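Local atomic coordinates of putative activator of HSP90 (Plasmodium falciparum, PDB entry 3N72), a protein that probably binds the chaperone Hsp90 and stimulates its ATPase activity, and is represented here by its N-terminal domain. Residues Q66-E71 with E147-H152; V94-F99 with Y109-E114; T45-N50 with E77-K82. One frame throughout, in Å; residues are numbered along the deposited sequence.

Contact 1: residues Q66-E71 with E147-H152; sequences QINSFE and EDLLKH
Gln66 supplies the polar part of this contact, its NE2 giving a hydrogen bond to the backbone O of Leu150 at 3.0 Å. The N-H points nearly straight at the acceptor (165°), and the oxygen lies close to the glutamine's amide plane, although the donor is tilted from the carbonyl plane. The same NE2 also bonds Asp153, three residues further along the helix, so two acceptors on helix 145-161 fix the rotation of the amide. Its OE1 receives a weak hydrogen bond from Lys154 and rests in van der Waals contact on Leu150 CB at 3.5 Å. Strand 65-82 and this helix form one of the sheet-to-helix layers of the Aha1 N-terminal domain; the short segments cross at 122°, with axes 10.0 Å apart.

Apolar contacts continue along the strand through every second residue. Leu150 runs past Gln66 in the opposite direction, its CD2 lying 3.8 Å from Gln66 CB. Leu149 has CG anti to the backbone N (chi1 174°), and its CD2 reaches both Asn68 CB and Phe70 CD2, each at 4.2 Å, meeting the phenylalanine ring obliquely. The amide of Asn68 is engaged beyond the two segments, by Gln146 and Thr101. Trp25 of helix 23-35 and Val59 of strand 44-62 also touch Leu149.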
loop_
_atom_site.group_PDB
_atom_site.type_symbol
_atom_site.label_atom_id
_atom_site.label_comp_id
_atom_site.label_asym_id
_atom_site.label_seq_id
_atom_site.Cartn_x
_atom_site.Cartn_y
_atom_site.Cartn_z
ATOM N N GLN B 66 9.450 -15.161 5.867
ATOM C CA GLN B 66 8.115 -15.024 6.420
ATOM C C GLN B 66 7.906 -15.912 7.647
ATOM O O GLN B 66 8.140 -17.133 7.608
ATOM C CB GLN B 66 7.060 -15.346 5.363
ATOM C CG GLN B 66 7.042 -14.318 4.229
ATOM C CD GLN B 66 6.089 -14.695 3.136
ATOM O OE1 GLN B 66 6.281 -15.707 2.448
ATOM N NE2 GLN B 66 5.048 -13.884 2.961
ATOM N N ILE B 67 7.451 -15.295 8.729
ATOM C CA ILE B 67 7.087 -15.996 9.964
ATOM C C ILE B 67 5.578 -15.832 10.118
ATOM O O ILE B 67 5.101 -14.711 10.170
ATOM C CB ILE B 67 7.758 -15.340 11.215
ATOM C CG1 ILE B 67 9.272 -15.196 11.039
ATOM C CG2 ILE B 67 7.376 -16.113 12.499
ATOM C CD1 ILE B 67 9.968 -16.465 10.732
ATOM N N ASN B 68 4.819 -16.930 10.189
ATOM C CA ASN B 68 3.363 -16.797 10.323
ATOM C C ASN B 68 2.814 -17.389 11.619
ATOM O O ASN B 68 3.412 -18.305 12.197
ATOM C CB ASN B 68 2.628 -17.399 9.104
ATOM C CG ASN B 68 2.363 -18.891 9.261
ATOM O OD1 ASN B 68 1.381 -19.308 9.888
ATOM N ND2 ASN B 68 3.238 -19.701 8.707
ATOM N N SER B 69 1.679 -16.857 12.079
ATOM C CA SER B 69 0.945 -17.463 13.181
ATOM C C SER B 69 -0.552 -17.323 12.873
ATOM O O SER B 69 -1.047 -16.202 12.656
ATOM C CB SER B 69 1.291 -16.730 14.480
ATOM O OG SER B 69 0.566 -17.263 15.567
ATOM N N PHE B 70 -1.263 -18.449 12.815
ATOM C CA PHE B 70 -2.708 -18.385 12.727
ATOM C C PHE B 70 -3.349 -19.460 13.597
ATOM O O PHE B 70 -2.740 -20.492 13.905
ATOM C CB PHE B 70 -3.208 -18.492 11.259
ATOM C CG PHE B 70 -2.981 -19.840 10.627
ATOM C CD1 PHE B 70 -3.969 -20.855 10.705
ATOM C CD2 PHE B 70 -1.791 -20.111 9.945
ATOM C CE1 PHE B 70 -3.757 -22.118 10.113
ATOM C CE2 PHE B 70 -1.574 -21.362 9.360
ATOM C CZ PHE B 70 -2.551 -22.366 9.450
ATOM N N GLU B 71 -4.582 -19.203 14.012
ATOM C CA GLU B 71 -5.387 -20.197 14.718
ATOM C C GLU B 71 -6.856 -19.833 14.525
ATOM O O GLU B 71 -7.235 -18.669 14.691
ATOM C CB GLU B 71 -5.032 -20.233 16.206
ATOM C CG GLU B 71 -5.434 -18.974 16.960
ATOM C CD GLU B 71 -4.842 -18.900 18.363
ATOM O OE1 GLU B 71 -5.115 -19.817 19.173
ATOM O OE2 GLU B 71 -4.108 -17.919 18.653
ATOM N N GLU B 147 0.181 -21.556 2.682
ATOM C CA GLU B 147 0.763 -21.029 1.426
ATOM C C GLU B 147 0.002 -19.831 0.864
ATOM O O GLU B 147 0.626 -18.813 0.472
ATOM C CB GLU B 147 0.987 -22.132 0.386
ATOM C CG GLU B 147 1.941 -23.227 0.893
ATOM C CD GLU B 147 3.242 -22.669 1.493
ATOM O OE1 GLU B 147 3.887 -21.808 0.841
ATOM O OE2 GLU B 147 3.615 -23.083 2.625
ATOM N N ASP B 148 -1.329 -19.904 0.853
ATOM C CA ASP B 148 -2.087 -18.753 0.369
ATOM C C ASP B 148 -1.992 -17.530 1.267
ATOM O O ASP B 148 -1.968 -16.380 0.771
ATOM C CB ASP B 148 -3.518 -19.156 0.016
ATOM C CG ASP B 148 -3.545 -20.201 -1.092
ATOM O OD1 ASP B 148 -2.621 -20.212 -1.926
ATOM O OD2 ASP B 148 -4.463 -21.024 -1.118
ATOM N N LEU B 149 -1.924 -17.760 2.578
ATOM C CA LEU B 149 -1.688 -16.670 3.525
ATOM C C LEU B 149 -0.361 -15.953 3.205
ATOM O O LEU B 149 -0.286 -14.707 3.206
ATOM C CB LEU B 149 -1.669 -17.200 4.956
ATOM C CG LEU B 149 -1.274 -16.168 6.031
ATOM C CD1 LEU B 149 -2.309 -15.058 6.132
ATOM C CD2 LEU B 149 -1.127 -16.909 7.382
ATOM N N LEU B 150 0.666 -16.739 2.941
ATOM C CA LEU B 150 1.996 -16.167 2.606
ATOM C C LEU B 150 1.996 -15.404 1.300
ATOM O O LEU B 150 2.663 -14.384 1.200
ATOM C CB LEU B 150 3.095 -17.226 2.620
ATOM C CG LEU B 150 3.346 -17.873 3.983
ATOM C CD1 LEU B 150 4.458 -18.911 3.884
ATOM C CD2 LEU B 150 3.618 -16.861 5.114
ATOM N N LYS B 151 1.256 -15.879 0.299
ATOM C CA LYS B 151 1.125 -15.121 -0.956
ATOM C C LYS B 151 0.366 -13.828 -0.715
ATOM O O LYS B 151 0.715 -12.811 -1.278
ATOM C CB LYS B 151 0.387 -15.924 -2.027
ATOM C CG LYS B 151 1.129 -17.065 -2.633
ATOM C CD LYS B 151 0.310 -17.508 -3.840
ATOM C CE LYS B 151 0.688 -18.858 -4.317
ATOM N NZ LYS B 151 -0.556 -19.385 -4.968
ATOM N N HIS B 152 -0.691 -13.873 0.110
ATOM C CA HIS B 152 -1.430 -12.664 0.448
ATOM C C HIS B 152 -0.483 -11.648 1.108
ATOM O O HIS B 152 -0.505 -10.452 0.781
ATOM C CB HIS B 152 -2.569 -12.991 1.406
ATOM C CG HIS B 152 -3.344 -11.789 1.834
ATOM N ND1 HIS B 152 -4.093 -11.036 0.955
ATOM C CD2 HIS B 152 -3.466 -11.192 3.045
ATOM C CE1 HIS B 152 -4.647 -10.027 1.606
ATOM N NE2 HIS B 152 -4.298 -10.107 2.879
#

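Contact 2: residues V94-F99 with Y109-E114; sequences VEIPDF and YAINIE
Phe99 and Tyr109 form a T-shaped pair at the close-packed end of this contact. The ring planes stand at 88° with centroids 5.2 Å apart, and the edge of Phe99 enters over one face of Tyr109, CD1 lying 3.7 Å from Tyr109 CZ and displaced toward the rim. A chi1 of 55° places the tyrosine ring between its own backbone N and carbonyl carbon, where it can receive that edge; Ile96 CG2 adds a 3.5 Å contact to Tyr109 CD1. The buried row continues through aliphatic branches lying side by side: Val94 CG1 is 3.6 Å from Ile111 CG2 and also touches Ile113 CG1.

The other side is polar and partly exposed. Glu95 and Asn112 are an antiparallel hydrogen-bonded pair, joined by two backbone bonds of 2.8 Å. Their side chains run alongside each other, and Asn112 ND2 gives a fairly straight bond (164°) to the anti side of Glu95 OE1 at 3.2 Å, with the carboxylate and amide planes well turned from each other. This pair is the last bridge; the chain then turns a corner at Pro97, and a water accepts from Asp98 N and donates to Ala110 O, joining the two segments there.

This is the edge of the domain's antiparallel sheet. Strand 65-82 pairs with the far side of strand 87-100, while helix 120-142 covers the buried row, bringing Ile138 to Ile96, Leu142 to both aromatic rings, and Lys139 to Tyr109 in a cation-pi contact.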
loop_
_atom_site.group_PDB
_atom_site.type_symbol
_atom_site.label_atom_id
_atom_site.label_comp_id
_atom_site.label_asym_id
_atom_site.label_seq_id
_atom_site.Cartn_x
_atom_site.Cartn_y
_atom_site.Cartn_z
ATOM N N VAL B 94 -20.633 -28.974 11.666
ATOM C CA VAL B 94 -19.232 -29.354 11.588
ATOM C C VAL B 94 -18.455 -28.332 12.397
ATOM O O VAL B 94 -18.668 -27.117 12.257
ATOM C CB VAL B 94 -18.659 -29.302 10.146
ATOM C CG1 VAL B 94 -17.272 -29.926 10.126
ATOM C CG2 VAL B 94 -19.568 -29.989 9.134
ATOM N N GLU B 95 -17.551 -28.827 13.237
ATOM C CA GLU B 95 -16.716 -27.960 14.048
ATOM C C GLU B 95 -15.270 -28.372 13.926
ATOM O O GLU B 95 -14.915 -29.534 14.177
ATOM C CB GLU B 95 -17.141 -28.023 15.510
ATOM C CG GLU B 95 -16.259 -27.192 16.415
ATOM C CD GLU B 95 -16.234 -27.681 17.868
ATOM O OE1 GLU B 95 -16.073 -28.915 18.133
ATOM O OE2 GLU B 95 -16.322 -26.803 18.746
ATOM N N ILE B 96 -14.423 -27.407 13.579
ATOM C CA ILE B 96 -12.990 -27.634 13.573
ATOM C C ILE B 96 -12.456 -26.733 14.674
ATOM O O ILE B 96 -12.358 -25.512 14.498
ATOM C CB ILE B 96 -12.366 -27.289 12.230
ATOM C CG1 ILE B 96 -13.096 -28.062 11.102
ATOM C CG2 ILE B 96 -10.849 -27.500 12.284
ATOM C CD1 ILE B 96 -12.567 -27.789 9.686
ATOM N N PRO B 97 -12.175 -27.321 15.838
ATOM C CA PRO B 97 -11.944 -26.425 16.969
ATOM C C PRO B 97 -10.544 -25.803 16.976
ATOM O O PRO B 97 -10.320 -24.793 17.658
ATOM C CB PRO B 97 -12.156 -27.341 18.173
ATOM C CG PRO B 97 -11.985 -28.700 17.664
ATOM C CD PRO B 97 -12.443 -28.702 16.268
ATOM N N ASP B 98 -9.634 -26.367 16.199
ATOM C CA ASP B 98 -8.240 -25.955 16.265
ATOM C C ASP B 98 -7.525 -26.015 14.927
ATOM O O ASP B 98 -6.684 -26.878 14.695
ATOM C CB ASP B 98 -7.494 -26.806 17.296
ATOM C CG ASP B 98 -6.073 -26.336 17.515
ATOM O OD1 ASP B 98 -5.830 -25.100 17.443
ATOM O OD2 ASP B 98 -5.198 -27.201 17.737
ATOM N N PHE B 99 -7.839 -25.091 14.040
ATOM C CA PHE B 99 -7.156 -25.051 12.746
ATOM C C PHE B 99 -6.040 -24.007 12.877
ATOM O O PHE B 99 -6.312 -22.824 12.897
ATOM C CB PHE B 99 -8.180 -24.697 11.642
ATOM C CG PHE B 99 -7.595 -24.649 10.265
ATOM C CD1 PHE B 99 -7.315 -25.813 9.566
ATOM C CD2 PHE B 99 -7.292 -23.427 9.687
ATOM C CE1 PHE B 99 -6.753 -25.738 8.267
ATOM C CE2 PHE B 99 -6.737 -23.346 8.449
ATOM C CZ PHE B 99 -6.454 -24.490 7.725
ATOM N N TYR B 109 -5.546 -32.088 12.750
ATOM C CA TYR B 109 -6.591 -31.430 13.539
ATOM C C TYR B 109 -7.917 -32.203 13.505
ATOM O O TYR B 109 -8.227 -32.902 12.516
ATOM C CB TYR B 109 -6.793 -29.985 13.086
ATOM C CG TYR B 109 -7.091 -29.799 11.622
ATOM C CD1 TYR B 109 -8.413 -29.816 11.149
ATOM C CD2 TYR B 109 -6.064 -29.548 10.706
ATOM C CE1 TYR B 109 -8.697 -29.625 9.799
ATOM C CE2 TYR B 109 -6.334 -29.357 9.366
ATOM C CZ TYR B 109 -7.643 -29.402 8.912
ATOM O OH TYR B 109 -7.883 -29.181 7.573
ATOM N N ALA B 110 -8.684 -32.081 14.589
ATOM C CA ALA B 110 -10.025 -32.691 14.694
ATOM C C ALA B 110 -11.054 -31.996 13.810
ATOM O O ALA B 110 -11.067 -30.771 13.697
ATOM C CB ALA B 110 -10.519 -32.664 16.147
ATOM N N ILE B 111 -11.937 -32.796 13.222
ATOM C CA ILE B 111 -13.126 -32.291 12.537
ATOM C C ILE B 111 -14.293 -33.058 13.164
ATOM O O ILE B 111 -14.372 -34.278 13.039
ATOM C CB ILE B 111 -13.062 -32.505 11.000
ATOM C CG1 ILE B 111 -11.840 -31.805 10.404
ATOM C CG2 ILE B 111 -14.313 -31.960 10.303
ATOM C CD1 ILE B 111 -11.497 -32.284 9.022
ATOM N N ASN B 112 -15.141 -32.350 13.903
ATOM C CA ASN B 112 -16.251 -32.977 14.605
ATOM C C ASN B 112 -17.528 -32.719 13.838
ATOM O O ASN B 112 -17.926 -31.567 13.677
ATOM C CB ASN B 112 -16.346 -32.442 16.027
ATOM C CG ASN B 112 -15.055 -32.670 16.812
ATOM O OD1 ASN B 112 -14.475 -33.768 16.763
ATOM N ND2 ASN B 112 -14.579 -31.629 17.500
ATOM N N ILE B 113 -18.162 -33.800 13.377
ATOM C CA ILE B 113 -19.384 -33.708 12.566
ATOM C C ILE B 113 -20.539 -34.309 13.337
ATOM O O ILE B 113 -20.437 -35.434 13.862
ATOM C CB ILE B 113 -19.236 -34.388 11.182
ATOM C CG1 ILE B 113 -18.107 -33.707 10.388
ATOM C CG2 ILE B 113 -20.554 -34.291 10.385
ATOM C CD1 ILE B 113 -17.642 -34.503 9.190
ATOM N N GLU B 114 -21.618 -33.533 13.415
ATOM C CA GLU B 114 -22.850 -33.967 14.091
ATOM C C GLU B 114 -24.023 -34.030 13.141
ATOM O O GLU B 114 -24.047 -33.332 12.122
ATOM C CB GLU B 114 -23.212 -33.001 15.206
ATOM C CG GLU B 114 -22.099 -32.805 16.262
ATOM C CD GLU B 114 -22.340 -33.594 17.531
ATOM O OE1 GLU B 114 -22.773 -34.770 17.437
ATOM O OE2 GLU B 114 -22.104 -33.025 18.626
HETATM O O HOH W 1 -9.478 -28.936 15.115
#

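Contact 3: residues T45-N50 with E77-K82; sequences TIYFDN and EWLYSK
Tyr47 takes a chi1 of 66°, with CG between the backbone N and carbonyl carbon, which lays its ring across the neighbouring strand and over Leu79 CB. The result is a CH-pi contact: Leu79 CB is 3.8 Å from the centroid of the Tyr47 ring and only 19° off the normal, though shifted toward the rim on the CZ side. Leu79 has CG anti to its own carbonyl carbon, and from there its two methyls part: CD2 extends along the same ring to Tyr47 OH, 3.6 Å away, and CD1 turns the other way, to Asp49 CB.

The backbones belong to the antiparallel hairpin of strands 44-62 and 65-82. Thr45 with Ser81, Tyr47 with Leu79 and Asp49 with Glu77 are hydrogen-bonded pairs, and all six N-H...O bonds measure 2.8 to 3.1 Å. At the non-hydrogen-bonded positions the CA atoms draw in to 4.5 Å, both for Ile46 with Tyr80 and for Phe48 with Trp78. Those four side chains occupy the buried face: Phe48 CE1 packs against Trp78 CB at 3.6 Å, and Ile46 CD1 touches Tyr80 CB. At the exposed end Asn50 ND2 donates to Glu77 OE1 at 2.8 Å, but the bond is bent (130°) and arrives from above the carboxylate plane, the two flat groups being steeply turned to each other.

Leu130 of helix 120-142 covers Ile46 and Trp78 on the buried face, and the same helix supplies Leu122 and Ile125 to Tyr80. Strand 87-100 pairs with the opposite edge of 77-82, where the Tyr89 ring meets that of Tyr80.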
loop_
_atom_site.group_PDB
_atom_site.type_symbol
_atom_site.label_atom_id
_atom_site.label_comp_id
_atom_site.label_asym_id
_atom_site.label_seq_id
_atom_site.Cartn_x
_atom_site.Cartn_y
_atom_site.Cartn_z
ATOM N N THR B 45 -24.884 -35.155 -3.433
ATOM C CA THR B 45 -23.836 -34.140 -3.264
ATOM C C THR B 45 -23.781 -33.646 -1.821
ATOM O O THR B 45 -24.793 -33.207 -1.300
ATOM C CB THR B 45 -24.079 -32.950 -4.199
ATOM O OG1 THR B 45 -24.057 -33.415 -5.551
ATOM C CG2 THR B 45 -23.006 -31.828 -4.015
ATOM N N ILE B 46 -22.630 -33.713 -1.161
ATOM C CA ILE B 46 -22.485 -33.046 0.152
ATOM C C ILE B 46 -21.981 -31.599 -0.023
ATOM O O ILE B 46 -21.052 -31.362 -0.799
ATOM C CB ILE B 46 -21.513 -33.792 1.142
ATOM C CG1 ILE B 46 -21.801 -35.307 1.264
ATOM C CG2 ILE B 46 -21.503 -33.103 2.539
ATOM C CD1 ILE B 46 -23.284 -35.666 1.476
ATOM N N TYR B 47 -22.588 -30.633 0.672
ATOM C CA TYR B 47 -22.068 -29.255 0.622
ATOM C C TYR B 47 -22.178 -28.566 1.971
ATOM O O TYR B 47 -22.717 -29.156 2.934
ATOM C CB TYR B 47 -22.703 -28.434 -0.514
ATOM C CG TYR B 47 -24.175 -28.165 -0.375
ATOM C CD1 TYR B 47 -24.625 -26.924 0.063
ATOM C CD2 TYR B 47 -25.125 -29.151 -0.702
ATOM C CE1 TYR B 47 -25.986 -26.662 0.196
ATOM C CE2 TYR B 47 -26.510 -28.903 -0.585
ATOM C CZ TYR B 47 -26.922 -27.655 -0.135
ATOM O OH TYR B 47 -28.254 -27.384 -0.011
ATOM N N PHE B 48 -21.644 -27.344 2.055
ATOM C CA PHE B 48 -21.500 -26.656 3.330
ATOM C C PHE B 48 -21.963 -25.207 3.269
ATOM O O PHE B 48 -21.916 -24.583 2.207
ATOM C CB PHE B 48 -20.038 -26.772 3.792
ATOM C CG PHE B 48 -19.530 -28.193 3.782
ATOM C CD1 PHE B 48 -19.725 -29.019 4.888
ATOM C CD2 PHE B 48 -18.929 -28.742 2.633
ATOM C CE1 PHE B 48 -19.271 -30.373 4.888
ATOM C CE2 PHE B 48 -18.470 -30.085 2.625
ATOM C CZ PHE B 48 -18.645 -30.907 3.775
ATOM N N ASP B 49 -22.388 -24.674 4.415
ATOM C CA ASP B 49 -22.914 -23.311 4.515
ATOM C C ASP B 49 -22.814 -22.812 5.958
ATOM O O ASP B 49 -22.395 -23.553 6.875
ATOM C CB ASP B 49 -24.381 -23.299 4.076
ATOM C CG ASP B 49 -24.853 -21.943 3.571
ATOM O OD1 ASP B 49 -24.072 -20.949 3.577
ATOM O OD2 ASP B 49 -26.039 -21.875 3.174
ATOM N N ASN B 50 -23.180 -21.548 6.140
ATOM C CA ASN B 50 -23.274 -20.934 7.453
ATOM C C ASN B 50 -21.977 -21.040 8.256
ATOM O O ASN B 50 -21.929 -21.593 9.352
ATOM C CB ASN B 50 -24.490 -21.497 8.196
ATOM C CG ASN B 50 -25.783 -21.226 7.453
ATOM O OD1 ASN B 50 -26.075 -20.077 7.116
ATOM N ND2 ASN B 50 -26.573 -22.279 7.209
ATOM N N GLU B 77 -22.187 -25.579 8.881
ATOM C CA GLU B 77 -23.196 -26.605 8.718
ATOM C C GLU B 77 -22.976 -27.414 7.439
ATOM O O GLU B 77 -22.390 -26.920 6.496
ATOM C CB GLU B 77 -24.582 -25.983 8.776
ATOM C CG GLU B 77 -24.822 -25.371 10.181
ATOM C CD GLU B 77 -26.105 -24.511 10.278
ATOM O OE1 GLU B 77 -26.715 -24.225 9.232
ATOM O OE2 GLU B 77 -26.507 -24.139 11.417
ATOM N N TRP B 78 -23.418 -28.666 7.438
ATOM C CA TRP B 78 -23.345 -29.497 6.224
ATOM C C TRP B 78 -24.750 -29.818 5.742
ATOM O O TRP B 78 -25.699 -29.889 6.538
ATOM C CB TRP B 78 -22.535 -30.775 6.454
ATOM C CG TRP B 78 -23.161 -31.820 7.402
ATOM C CD1 TRP B 78 -23.014 -31.889 8.760
ATOM C CD2 TRP B 78 -23.973 -32.949 7.027
ATOM N NE1 TRP B 78 -23.695 -32.984 9.261
ATOM C CE2 TRP B 78 -24.284 -33.660 8.222
ATOM C CE3 TRP B 78 -24.453 -33.441 5.795
ATOM C CZ2 TRP B 78 -25.088 -34.815 8.225
ATOM C CZ3 TRP B 78 -25.233 -34.605 5.798
ATOM C CH2 TRP B 78 -25.544 -35.273 7.003
ATOM N N LEU B 79 -24.879 -29.989 4.430
ATOM C CA LEU B 79 -26.159 -30.212 3.779
ATOM C C LEU B 79 -25.932 -31.259 2.697
ATOM O O LEU B 79 -24.789 -31.592 2.359
ATOM C CB LEU B 79 -26.713 -28.896 3.174
ATOM C CG LEU B 79 -27.133 -27.748 4.128
ATOM C CD1 LEU B 79 -26.001 -26.723 4.357
ATOM C CD2 LEU B 79 -28.378 -27.021 3.598
ATOM N N TYR B 80 -27.027 -31.765 2.136
ATOM C CA TYR B 80 -26.878 -32.706 1.034
ATOM C C TYR B 80 -27.970 -32.555 0.011
ATOM O O TYR B 80 -29.092 -32.146 0.329
ATOM C CB TYR B 80 -26.793 -34.153 1.534
ATOM C CG TYR B 80 -28.035 -34.643 2.242
ATOM C CD1 TYR B 80 -28.268 -34.305 3.579
ATOM C CD2 TYR B 80 -28.973 -35.450 1.585
ATOM C CE1 TYR B 80 -29.394 -34.753 4.251
ATOM C CE2 TYR B 80 -30.126 -35.918 2.272
ATOM C CZ TYR B 80 -30.319 -35.540 3.607
ATOM O OH TYR B 80 -31.435 -35.941 4.343
ATOM N N SER B 81 -27.627 -32.865 -1.239
ATOM C CA SER B 81 -28.576 -32.893 -2.339
ATOM C C SER B 81 -28.738 -34.330 -2.816
ATOM O O SER B 81 -27.755 -35.042 -3.020
ATOM C CB SER B 81 -28.075 -32.027 -3.506
ATOM O OG SER B 81 -28.002 -30.665 -3.134
ATOM N N LYS B 82 -29.983 -34.755 -2.962
ATOM C CA LYS B 82 -30.286 -36.034 -3.595
ATOM C C LYS B 82 -30.239 -35.713 -5.085
ATOM O O LYS B 82 -31.209 -35.190 -5.630
ATOM C CB LYS B 82 -31.650 -36.541 -3.139
ATOM C CG LYS B 82 -31.642 -37.015 -1.692
ATOM C CD LYS B 82 -32.811 -37.923 -1.329
ATOM C CE LYS B 82 -32.572 -38.508 0.075
ATOM N NZ LYS B 82 -33.734 -39.241 0.669
#

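Strand 65-82 connects the three sites: contact 1 uses its beginning, contact 3 its end, and strand 87-100 of contact 2 pairs with it between them. Contacts 1 and 3 lie on opposite sides of the chain's centre, their own centres 29 Å apart and their nearest atoms about 16 Å apart. Contact 2 meets both. Phe70 CE1 touches Phe99 CE2 at 3.6 Å, and at the other end Trp78 NE1 probably donates a hydrogen bond to Glu114 O (2.9 Å), while Val94 CG2 packs on Trp78 CD1. A thiocyanate ion, probably from the crystallisation liquor, lies about 4 Å from the Glu77 side chain of contact 3.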